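Toll-like receptor 13 (Mus musculus, PDB 4Z0C) recognises bacterial 23S rRNA through this leucine-rich-repeat ectodomain and signals via MYD88 and TRAF6 to NF-kappa-B in innate immunity. Local coordinates at residues L88-E92 with N93-S97; L64-W68 with N69-K73; L111-H115 with N116-H120. One frame throughout, in Å; residues are numbered along the deposited sequence.

Contact 1: residues L88-E92 with N93-S97; sequences LNLVE and NKIQS. With NAG (2-acetamido-2-deoxy-beta-D-glucopyranose), chain L; nucleotides of chain C.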
loop_
_atom_site.group_PDB
_atom_site.type_symbol
_atom_site.label_atom_id
_atom_site.label_comp_id
_atom_site.label_asym_id
_atom_site.label_seq_id
_atom_site.Cartn_x
_atom_site.Cartn_y
_atom_site.Cartn_z
ATOM N N LEU A 88 -10.603 39.395 5.390
ATOM C CA LEU A 88 -11.623 38.911 6.314
ATOM C C LEU A 88 -12.381 37.762 5.683
ATOM O O LEU A 88 -13.048 37.945 4.678
ATOM C CB LEU A 88 -12.604 40.016 6.683
ATOM C CG LEU A 88 -13.751 39.598 7.607
ATOM C CD1 LEU A 88 -13.216 38.871 8.833
ATOM C CD2 LEU A 88 -14.559 40.822 8.036
ATOM N N ASN A 89 -12.295 36.583 6.290
ATOM C CA ASN A 89 -12.921 35.382 5.740
ATOM C C ASN A 89 -14.129 34.986 6.587
ATOM O O ASN A 89 -13.994 34.682 7.772
ATOM C CB ASN A 89 -11.881 34.253 5.705
ATOM C CG ASN A 89 -12.358 33.013 4.970
ATOM O OD1 ASN A 89 -13.533 32.646 5.035
ATOM N ND2 ASN A 89 -11.426 32.339 4.283
ATOM N N LEU A 90 -15.306 34.997 5.976
ATOM C CA LEU A 90 -16.547 34.667 6.667
ATOM C C LEU A 90 -17.259 33.539 5.924
ATOM O O LEU A 90 -18.458 33.315 6.094
ATOM C CB LEU A 90 -17.438 35.918 6.725
ATOM C CG LEU A 90 -17.772 36.579 8.077
ATOM C CD1 LEU A 90 -16.733 36.295 9.085
ATOM C CD2 LEU A 90 -17.937 38.113 7.958
ATOM N N VAL A 91 -16.496 32.830 5.101
ATOM C CA VAL A 91 -17.001 31.725 4.285
ATOM C C VAL A 91 -17.609 30.605 5.126
ATOM O O VAL A 91 -17.082 30.255 6.184
ATOM C CB VAL A 91 -15.872 31.140 3.410
ATOM C CG1 VAL A 91 -16.370 29.937 2.607
ATOM C CG2 VAL A 91 -15.341 32.217 2.475
ATOM N N GLU A 92 -18.721 30.057 4.641
ATOM C CA GLU A 92 -19.398 28.913 5.247
ATOM C C GLU A 92 -19.862 29.186 6.677
ATOM O O GLU A 92 -19.336 28.620 7.641
ATOM C CB GLU A 92 -18.560 27.616 5.154
ATOM C CG GLU A 92 -19.418 26.375 5.379
ATOM C CD GLU A 92 -18.695 25.035 5.201
ATOM O OE1 GLU A 92 -17.512 24.988 4.772
ATOM O OE2 GLU A 92 -19.352 24.015 5.497
ATOM N N ASN A 93 -20.853 30.061 6.808
ATOM C CA ASN A 93 -21.479 30.317 8.098
ATOM C C ASN A 93 -22.990 30.312 7.948
ATOM O O ASN A 93 -23.511 29.714 7.026
ATOM C CB ASN A 93 -21.009 31.652 8.675
ATOM C CG ASN A 93 -19.635 31.562 9.298
ATOM O OD1 ASN A 93 -19.493 31.096 10.424
ATOM N ND2 ASN A 93 -18.619 32.034 8.584
ATOM N N LYS A 94 -23.694 31.009 8.828
ATOM C CA LYS A 94 -25.150 31.005 8.785
ATOM C C LYS A 94 -25.726 32.409 8.567
ATOM O O LYS A 94 -26.796 32.741 9.079
ATOM C CB LYS A 94 -25.708 30.370 10.064
ATOM C CG LYS A 94 -25.341 28.902 10.214
ATOM C CD LYS A 94 -26.221 28.057 9.312
ATOM C CE LYS A 94 -25.484 26.839 8.747
ATOM N NZ LYS A 94 -25.343 25.723 9.723
ATOM N N ILE A 95 -25.012 33.225 7.797
ATOM C CA ILE A 95 -25.400 34.621 7.582
ATOM C C ILE A 95 -26.516 34.761 6.551
ATOM O O ILE A 95 -26.343 34.366 5.398
ATOM C CB ILE A 95 -24.183 35.474 7.148
ATOM C CG1 ILE A 95 -23.051 35.347 8.177
ATOM C CG2 ILE A 95 -24.586 36.939 6.938
ATOM C CD1 ILE A 95 -21.748 35.994 7.744
ATOM N N GLN A 96 -27.653 35.328 6.955
ATOM C CA GLN A 96 -28.797 35.492 6.035
ATOM C C GLN A 96 -28.986 36.901 5.504
ATOM O O GLN A 96 -29.516 37.093 4.417
ATOM C CB GLN A 96 -30.106 35.024 6.674
ATOM C CG GLN A 96 -30.157 33.538 6.980
ATOM C CD GLN A 96 -31.414 33.150 7.723
ATOM O OE1 GLN A 96 -32.529 33.363 7.234
ATOM N NE2 GLN A 96 -31.247 32.545 8.891
ATOM N N SER A 97 -28.579 37.894 6.278
ATOM C CA SER A 97 -28.618 39.266 5.804
ATOM C C SER A 97 -27.394 39.952 6.359
ATOM O O SER A 97 -26.897 39.570 7.414
ATOM C CB SER A 97 -29.898 39.970 6.253
ATOM O OG SER A 97 -30.173 39.717 7.619
HETATM C C1 NAG L . -28.854 41.560 10.682
HETATM C C2 NAG L . -28.335 40.238 11.262
HETATM C C3 NAG L . -29.417 39.168 11.388
HETATM C C4 NAG L . -30.728 39.723 11.940
HETATM C C5 NAG L . -31.092 41.050 11.277
HETATM C C6 NAG L . -32.336 41.685 11.902
HETATM C C7 NAG L . -26.023 39.551 10.940
HETATM C C8 NAG L . -25.169 38.529 10.250
HETATM N N2 NAG L . -27.248 39.721 10.455
HETATM O O3 NAG L . -28.942 38.151 12.242
HETATM O O4 NAG L . -31.751 38.781 11.695
HETATM O O5 NAG L . -30.016 41.959 11.374
HETATM O O6 NAG L . -32.020 42.305 13.133
HETATM O O7 NAG L . -25.577 40.178 11.896
ATOM P P C C 12 -16.486 15.433 4.147
ATOM O OP1 C C 12 -15.771 14.129 4.032
ATOM O OP2 C C 12 -16.711 16.148 2.889
ATOM O "O5'" C C 12 -17.801 15.159 4.998
ATOM C "C5'" C C 12 -19.075 15.309 4.453
ATOM C "C4'" C C 12 -19.984 16.064 5.373
ATOM O "O4'" C C 12 -19.222 16.941 6.245
ATOM C "C3'" C C 12 -20.944 16.977 4.635
ATOM O "O3'" C C 12 -22.104 16.270 4.241
ATOM C "C2'" C C 12 -21.211 18.104 5.628
ATOM O "O2'" C C 12 -22.246 17.738 6.527
ATOM C "C1'" C C 12 -19.884 18.179 6.395
ATOM N N1 C C 12 -18.966 19.248 5.917
ATOM C C2 C C 12 -19.312 20.609 5.885
ATOM O O2 C C 12 -20.443 20.966 6.230
ATOM N N3 C C 12 -18.398 21.514 5.454
ATOM C C4 C C 12 -17.178 21.126 5.081
ATOM N N4 C C 12 -16.297 22.042 4.673
ATOM C C5 C C 12 -16.792 19.758 5.122
ATOM C C6 C C 12 -17.705 18.881 5.547
#
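N93 reaches back to the backbone of L90 and meets its carbonyl from above. ND2 of N93 donates to O of L90 at 2.8 Å. The N-H points nearly straight at the oxygen, at 159°, and O lies in the plane of the N93 amide. Yet the donor sits 69° out of the L90 carbonyl plane, so it is not on a lone pair. With chi1 at -78°, CG lies beside the backbone N of N93, and the amide turns inward. The same L90 oxygen also accepts from N116 ND2. An Asx turn starts the bend: V91 N donates to N89 OD1 at 3.0 Å, in the carbonyl plane. On the inner side of the bend, L90 CG meets I95 CD1 at 4.0 Å, and the two side chains cross at about a right angle. E92 points outward to the RNA. Its OE1 accepts from N4 of cytidine 12 in chain C at 3.2 Å. OE2 lies 2.7 Å from N3 of the same base, which would fit a shared proton. L88, L90, N93 and I95 fill consensus positions of a leucine-rich repeat. Strand 87-89 runs parallel between strands 63-65 and 110-112 and bonds to both.

Contact 2: residues L64-W68 with N69-K73; sequences LRLEW and NSIWK. With NAG (2-acetamido-2-deoxy-beta-D-glucopyranose), chain L; NAG (2-acetamido-2-deoxy-beta-D-glucopyranose), chain E; nucleotides of chain C.
N69 turns its amide back toward L66. Its ND2 makes a weak hydrogen bond to L66 O at 3.3 Å. Its stronger partners lie one repeat back: I47 N donates to N69 OD1, and ND2 donates to L42 O. CG stands beside the backbone N of N69 (chi1 -87°), which carries the amide inward. This buried amide is therefore used at both ends. S70 follows on the outer side, and its O lies in plane at the edge of the W72 indole. I71 points back into the core. Its CD1 packs on L66 CB at 4.0 Å, while its backbone N is bonded to N93 OD1 of the next repeat. W72 faces outward, and its backbone O accepts from O3 of the chain L sugar at 2.9 Å. K73 then lays CB over the centre of the W72 ring, 3.6 Å above the plane. Its NZ forms a salt bridge with D75. W68, the residue before N69, meets the RNA. The base of cytidine 12 in chain C lies over one face of its indole, offset toward the rim, with W68 CH2 3.5 Å from C5. W68 also stacks with H44. The chemistry divides by direction. Asparagine and aliphatic groups hold the inside of this leucine-rich-repeat bend. Outside it, a broad aromatic face meets the base. That contact would fit stacking and dispersion, while E92 of the next repeat takes the polar edge of the base, with N4 as a hydrogen-bond donor.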
loop_
_atom_site.group_PDB
_atom_site.type_symbol
_atom_site.label_atom_id
_atom_site.label_comp_id
_atom_site.label_asym_id
_atom_site.label_seq_id
_atom_site.Cartn_x
_atom_site.Cartn_y
_atom_site.Cartn_z
ATOM N N LEU A 64 -7.845 37.621 9.244
ATOM C CA LEU A 64 -8.749 36.957 10.170
ATOM C C LEU A 64 -9.614 35.989 9.388
ATOM O O LEU A 64 -10.291 36.389 8.438
ATOM C CB LEU A 64 -9.650 37.968 10.863
ATOM C CG LEU A 64 -10.669 37.404 11.852
ATOM C CD1 LEU A 64 -9.947 36.658 12.969
ATOM C CD2 LEU A 64 -11.518 38.532 12.435
ATOM N N ARG A 65 -9.599 34.718 9.784
ATOM C CA ARG A 65 -10.390 33.703 9.095
ATOM C C ARG A 65 -11.344 33.012 10.048
ATOM O O ARG A 65 -10.928 32.369 11.011
ATOM C CB ARG A 65 -9.492 32.680 8.415
ATOM C CG ARG A 65 -8.617 33.269 7.333
ATOM C CD ARG A 65 -7.638 32.236 6.758
ATOM N NE ARG A 65 -6.599 32.926 5.995
ATOM C CZ ARG A 65 -5.888 32.387 5.007
ATOM N NH1 ARG A 65 -6.064 31.105 4.646
ATOM N NH2 ARG A 65 -4.980 33.137 4.391
ATOM N N LEU A 66 -12.628 33.152 9.755
ATOM C CA LEU A 66 -13.687 32.592 10.566
ATOM C C LEU A 66 -14.481 31.624 9.740
ATOM O O LEU A 66 -15.674 31.430 9.992
ATOM C CB LEU A 66 -14.607 33.703 11.059
ATOM C CG LEU A 66 -14.030 34.595 12.163
ATOM C CD1 LEU A 66 -14.711 35.973 12.199
ATOM C CD2 LEU A 66 -14.231 33.906 13.496
ATOM N N GLU A 67 -13.807 31.009 8.765
ATOM C CA GLU A 67 -14.437 30.065 7.837
ATOM C C GLU A 67 -15.034 28.862 8.561
ATOM O O GLU A 67 -14.466 28.373 9.533
ATOM C CB GLU A 67 -13.428 29.599 6.772
ATOM C CG GLU A 67 -13.984 28.580 5.771
ATOM C CD GLU A 67 -13.173 28.484 4.480
ATOM O OE1 GLU A 67 -12.091 29.096 4.366
ATOM O OE2 GLU A 67 -13.625 27.776 3.563
ATOM N N TRP A 68 -16.185 28.389 8.085
ATOM C CA TRP A 68 -16.790 27.163 8.610
ATOM C C TRP A 68 -17.117 27.289 10.097
ATOM O O TRP A 68 -16.534 26.591 10.927
ATOM C CB TRP A 68 -15.880 25.958 8.352
ATOM C CG TRP A 68 -16.530 24.615 8.530
ATOM C CD1 TRP A 68 -17.827 24.361 8.892
ATOM C CD2 TRP A 68 -15.904 23.338 8.359
ATOM N NE1 TRP A 68 -18.043 23.006 8.956
ATOM C CE2 TRP A 68 -16.880 22.355 8.628
ATOM C CE3 TRP A 68 -14.614 22.931 7.998
ATOM C CZ2 TRP A 68 -16.604 20.997 8.559
ATOM C CZ3 TRP A 68 -14.341 21.573 7.929
ATOM C CH2 TRP A 68 -15.331 20.625 8.205
ATOM N N ASN A 69 -18.011 28.215 10.430
ATOM C CA ASN A 69 -18.550 28.305 11.779
ATOM C C ASN A 69 -20.071 28.352 11.695
ATOM O O ASN A 69 -20.628 27.884 10.712
ATOM C CB ASN A 69 -17.964 29.493 12.539
ATOM C CG ASN A 69 -16.655 29.137 13.246
ATOM O OD1 ASN A 69 -16.671 28.667 14.376
ATOM N ND2 ASN A 69 -15.524 29.395 12.596
ATOM N N SER A 70 -20.757 28.872 12.707
ATOM C CA SER A 70 -22.218 28.962 12.617
ATOM C C SER A 70 -22.682 30.389 12.823
ATOM O O SER A 70 -23.779 30.640 13.321
ATOM C CB SER A 70 -22.903 28.029 13.613
ATOM O OG SER A 70 -22.488 26.683 13.421
ATOM N N ILE A 71 -21.826 31.324 12.430
ATOM C CA ILE A 71 -22.085 32.740 12.612
ATOM C C ILE A 71 -23.302 33.221 11.843
ATOM O O ILE A 71 -23.352 33.145 10.611
ATOM C CB ILE A 71 -20.872 33.565 12.190
ATOM C CG1 ILE A 71 -19.688 33.241 13.110
ATOM C CG2 ILE A 71 -21.228 35.044 12.212
ATOM C CD1 ILE A 71 -18.330 33.662 12.565
ATOM N N TRP A 72 -24.287 33.721 12.575
ATOM C CA TRP A 72 -25.495 34.242 11.950
ATOM C C TRP A 72 -25.768 35.661 12.426
ATOM O O TRP A 72 -26.700 36.320 11.957
ATOM C CB TRP A 72 -26.688 33.346 12.273
ATOM C CG TRP A 72 -27.036 33.342 13.718
ATOM C CD1 TRP A 72 -26.526 32.530 14.674
ATOM C CD2 TRP A 72 -27.990 34.187 14.374
ATOM N NE1 TRP A 72 -27.094 32.815 15.890
ATOM C CE2 TRP A 72 -27.998 33.829 15.732
ATOM C CE3 TRP A 72 -28.837 35.212 13.943
ATOM C CZ2 TRP A 72 -28.815 34.457 16.663
ATOM C CZ3 TRP A 72 -29.648 35.838 14.874
ATOM C CH2 TRP A 72 -29.632 35.458 16.215
ATOM N N LYS A 73 -24.948 36.131 13.359
ATOM C CA LYS A 73 -25.195 37.421 13.996
ATOM C C LYS A 73 -23.888 38.136 14.288
ATOM O O LYS A 73 -23.105 37.699 15.121
ATOM C CB LYS A 73 -25.993 37.219 15.281
ATOM C CG LYS A 73 -26.350 38.488 16.037
ATOM C CD LYS A 73 -27.353 38.139 17.128
ATOM C CE LYS A 73 -27.650 39.306 18.040
ATOM N NZ LYS A 73 -26.505 39.562 18.954
HETATM C C1 NAG L . -28.854 41.560 10.682
HETATM C C2 NAG L . -28.335 40.238 11.262
HETATM C C3 NAG L . -29.417 39.168 11.388
HETATM C C4 NAG L . -30.728 39.723 11.940
HETATM C C5 NAG L . -31.092 41.050 11.277
HETATM C C6 NAG L . -32.336 41.685 11.902
HETATM C C7 NAG L . -26.023 39.551 10.940
HETATM C C8 NAG L . -25.169 38.529 10.250
HETATM N N2 NAG L . -27.248 39.721 10.455
HETATM O O3 NAG L . -28.942 38.151 12.242
HETATM O O4 NAG L . -31.751 38.781 11.695
HETATM O O5 NAG L . -30.016 41.959 11.374
HETATM O O6 NAG L . -32.020 42.305 13.133
HETATM O O7 NAG L . -25.577 40.178 11.896
HETATM C C1 NAG E . -5.280 29.195 8.892
HETATM C C2 NAG E . -5.006 28.147 7.781
HETATM C C3 NAG E . -3.569 28.234 7.295
HETATM C C4 NAG E . -3.271 29.653 6.845
HETATM C C5 NAG E . -3.466 30.507 8.082
HETATM C C6 NAG E . -3.039 31.956 7.849
HETATM C C7 NAG E . -6.338 26.129 8.094
HETATM C C8 NAG E . -6.339 24.671 8.499
HETATM N N2 NAG E . -5.182 26.775 8.200
HETATM O O3 NAG E . -3.339 27.298 6.277
HETATM O O4 NAG E . -1.955 29.773 6.356
HETATM O O5 NAG E . -4.836 30.453 8.435
HETATM O O6 NAG E . -3.596 32.781 8.853
HETATM O O7 NAG E . -7.362 26.692 7.721
ATOM P P C C 12 -16.486 15.433 4.147
ATOM O OP1 C C 12 -15.771 14.129 4.032
ATOM O OP2 C C 12 -16.711 16.148 2.889
ATOM O "O5'" C C 12 -17.801 15.159 4.998
ATOM C "C5'" C C 12 -19.075 15.309 4.453
ATOM C "C4'" C C 12 -19.984 16.064 5.373
ATOM O "O4'" C C 12 -19.222 16.941 6.245
ATOM C "C3'" C C 12 -20.944 16.977 4.635
ATOM O "O3'" C C 12 -22.104 16.270 4.241
ATOM C "C2'" C C 12 -21.211 18.104 5.628
ATOM O "O2'" C C 12 -22.246 17.738 6.527
ATOM C "C1'" C C 12 -19.884 18.179 6.395
ATOM N N1 C C 12 -18.966 19.248 5.917
ATOM C C2 C C 12 -19.312 20.609 5.885
ATOM O O2 C C 12 -20.443 20.966 6.230
ATOM N N3 C C 12 -18.398 21.514 5.454
ATOM C C4 C C 12 -17.178 21.126 5.081
ATOM N N4 C C 12 -16.297 22.042 4.673
ATOM C C5 C C 12 -16.792 19.758 5.122
ATOM C C6 C C 12 -17.705 18.881 5.547
#

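Contact 3: residues L111-H115 with N116-H120; sequences LLLSH and NQITH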
loop_
_atom_site.group_PDB
_atom_site.type_symbol
_atom_site.label_atom_id
_atom_site.label_comp_id
_atom_site.label_asym_id
_atom_site.label_seq_id
_atom_site.Cartn_x
_atom_site.Cartn_y
_atom_site.Cartn_z
ATOM N N LEU A 111 -12.999 40.738 1.252
ATOM C CA LEU A 111 -14.041 40.277 2.153
ATOM C C LEU A 111 -14.718 39.072 1.513
ATOM O O LEU A 111 -15.299 39.182 0.430
ATOM C CB LEU A 111 -15.058 41.386 2.394
ATOM C CG LEU A 111 -16.305 41.009 3.190
ATOM C CD1 LEU A 111 -15.950 40.523 4.571
ATOM C CD2 LEU A 111 -17.256 42.198 3.279
ATOM N N LEU A 112 -14.660 37.927 2.189
ATOM C CA LEU A 112 -15.209 36.688 1.646
ATOM C C LEU A 112 -16.465 36.293 2.407
ATOM O O LEU A 112 -16.429 36.008 3.608
ATOM C CB LEU A 112 -14.164 35.566 1.702
ATOM C CG LEU A 112 -12.824 35.921 1.048
ATOM C CD1 LEU A 112 -11.782 34.821 1.202
ATOM C CD2 LEU A 112 -13.027 36.255 -0.404
ATOM N N LEU A 113 -17.581 36.289 1.692
ATOM C CA LEU A 113 -18.865 35.934 2.278
ATOM C C LEU A 113 -19.503 34.766 1.539
ATOM O O LEU A 113 -20.717 34.545 1.639
ATOM C CB LEU A 113 -19.799 37.137 2.248
ATOM C CG LEU A 113 -19.476 38.233 3.256
ATOM C CD1 LEU A 113 -20.150 39.520 2.830
ATOM C CD2 LEU A 113 -19.990 37.796 4.607
ATOM N N SER A 114 -18.667 34.002 0.835
ATOM C CA SER A 114 -19.114 32.847 0.068
ATOM C C SER A 114 -19.777 31.840 0.976
ATOM O O SER A 114 -19.510 31.821 2.171
ATOM C CB SER A 114 -17.932 32.177 -0.629
ATOM O OG SER A 114 -16.843 33.081 -0.719
ATOM N N HIS A 115 -20.687 31.053 0.418
ATOM C CA HIS A 115 -21.238 29.895 1.122
ATOM C C HIS A 115 -21.961 30.279 2.415
ATOM O O HIS A 115 -21.655 29.791 3.504
ATOM C CB HIS A 115 -20.136 28.863 1.369
ATOM C CG HIS A 115 -20.640 27.511 1.771
ATOM N ND1 HIS A 115 -21.963 27.262 2.077
ATOM C CD2 HIS A 115 -19.999 26.325 1.894
ATOM C CE1 HIS A 115 -22.107 25.989 2.401
ATOM N NE2 HIS A 115 -20.933 25.400 2.291
ATOM N N ASN A 116 -22.919 31.178 2.277
ATOM C CA ASN A 116 -23.805 31.521 3.377
ATOM C C ASN A 116 -25.229 31.455 2.829
ATOM O O ASN A 116 -25.451 30.803 1.818
ATOM C CB ASN A 116 -23.467 32.912 3.917
ATOM C CG ASN A 116 -22.293 32.902 4.887
ATOM O OD1 ASN A 116 -22.460 32.556 6.055
ATOM N ND2 ASN A 116 -21.109 33.295 4.416
ATOM N N GLN A 117 -26.180 32.139 3.461
ATOM C CA GLN A 117 -27.554 32.159 2.954
ATOM C C GLN A 117 -28.064 33.600 2.818
ATOM O O GLN A 117 -29.234 33.883 3.066
ATOM C CB GLN A 117 -28.500 31.358 3.852
ATOM C CG GLN A 117 -28.036 29.948 4.199
ATOM C CD GLN A 117 -27.107 29.945 5.390
ATOM O OE1 GLN A 117 -27.374 30.625 6.396
ATOM N NE2 GLN A 117 -26.018 29.173 5.301
ATOM N N ILE A 118 -27.170 34.499 2.420
ATOM C CA ILE A 118 -27.480 35.921 2.282
ATOM C C ILE A 118 -28.564 36.202 1.240
ATOM O O ILE A 118 -28.519 35.656 0.138
ATOM C CB ILE A 118 -26.208 36.722 1.921
ATOM C CG1 ILE A 118 -25.187 36.608 3.057
ATOM C CG2 ILE A 118 -26.545 38.187 1.628
ATOM C CD1 ILE A 118 -23.769 36.962 2.655
ATOM N N THR A 119 -29.542 37.037 1.606
ATOM C CA THR A 119 -30.554 37.515 0.656
ATOM C C THR A 119 -30.426 39.014 0.423
ATOM O O THR A 119 -30.676 39.493 -0.683
ATOM C CB THR A 119 -31.993 37.230 1.128
ATOM O OG1 THR A 119 -32.185 37.779 2.432
ATOM C CG2 THR A 119 -32.273 35.737 1.169
ATOM N N HIS A 120 -30.027 39.754 1.458
ATOM C CA HIS A 120 -29.940 41.218 1.373
ATOM C C HIS A 120 -28.731 41.803 2.081
ATOM O O HIS A 120 -28.239 41.261 3.074
ATOM C CB HIS A 120 -31.200 41.875 1.943
ATOM C CG HIS A 120 -32.443 41.586 1.164
ATOM N ND1 HIS A 120 -33.277 40.527 1.451
ATOM C CD2 HIS A 120 -33.003 42.227 0.109
ATOM C CE1 HIS A 120 -34.291 40.524 0.607
ATOM N NE2 HIS A 120 -34.149 41.547 -0.220
#
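The H115 imidazole and the N116 amide are the flat groups of this bend. N116 N lies at the edge of the H115 ring, near its plane, 4.0 Å from ND1. H115 NE2 makes a weak hydrogen bond to O2 of a cytosine base in the bound RNA, and the side chain also touches E92 of the preceding repeat. The N116 amide has L113 O almost in its own plane. ND2 donates to that oxygen at 3.1 Å, and the N-H is nearly straight at 167°. Relative to the L113 carbonyl plane the donor stands above it, 69° out. L111, L113, N116 and I118 occupy the consensus leucine and asparagine positions of the leucine-rich-repeat motif, where the asparagine closes the bend after the short strand. N116 OD1 looks to the preceding repeat and accepts from I95 N. The following repeat acts on L113 in turn, with N140 ND2 donating to its O. I118 packs on L113: CG1 lies beside the backbone N (chi1 -63°), and the extended arm carries CD1 to 4.0 Å from L113 CB. S114 turns outward, and its OG is hydrogen-bonded to S136 OG on strand 134-136.

In the fold
Contacts 2, 1 and 3 come in that order along the chain, as the bends of leucine-rich repeats 2, 3 and 4. Each follows a short parallel strand, 63-65, 87-89 and 110-112 in turn, and these are direct neighbours. The centre of contact 1 is about 6 Å from that of contact 2 and about 5 Å from that of contact 3. The centres of contacts 2 and 3 are about 11 Å apart; their nearest atoms are about 5 Å apart and do not touch. Backbone pairs such as V91 O with W68 N, and Q96 O with T119 N, are probable hydrogen bonds between successive turns. The regular spacing places W68, E92 and H115 in a row, which meets the single-stranded RNA.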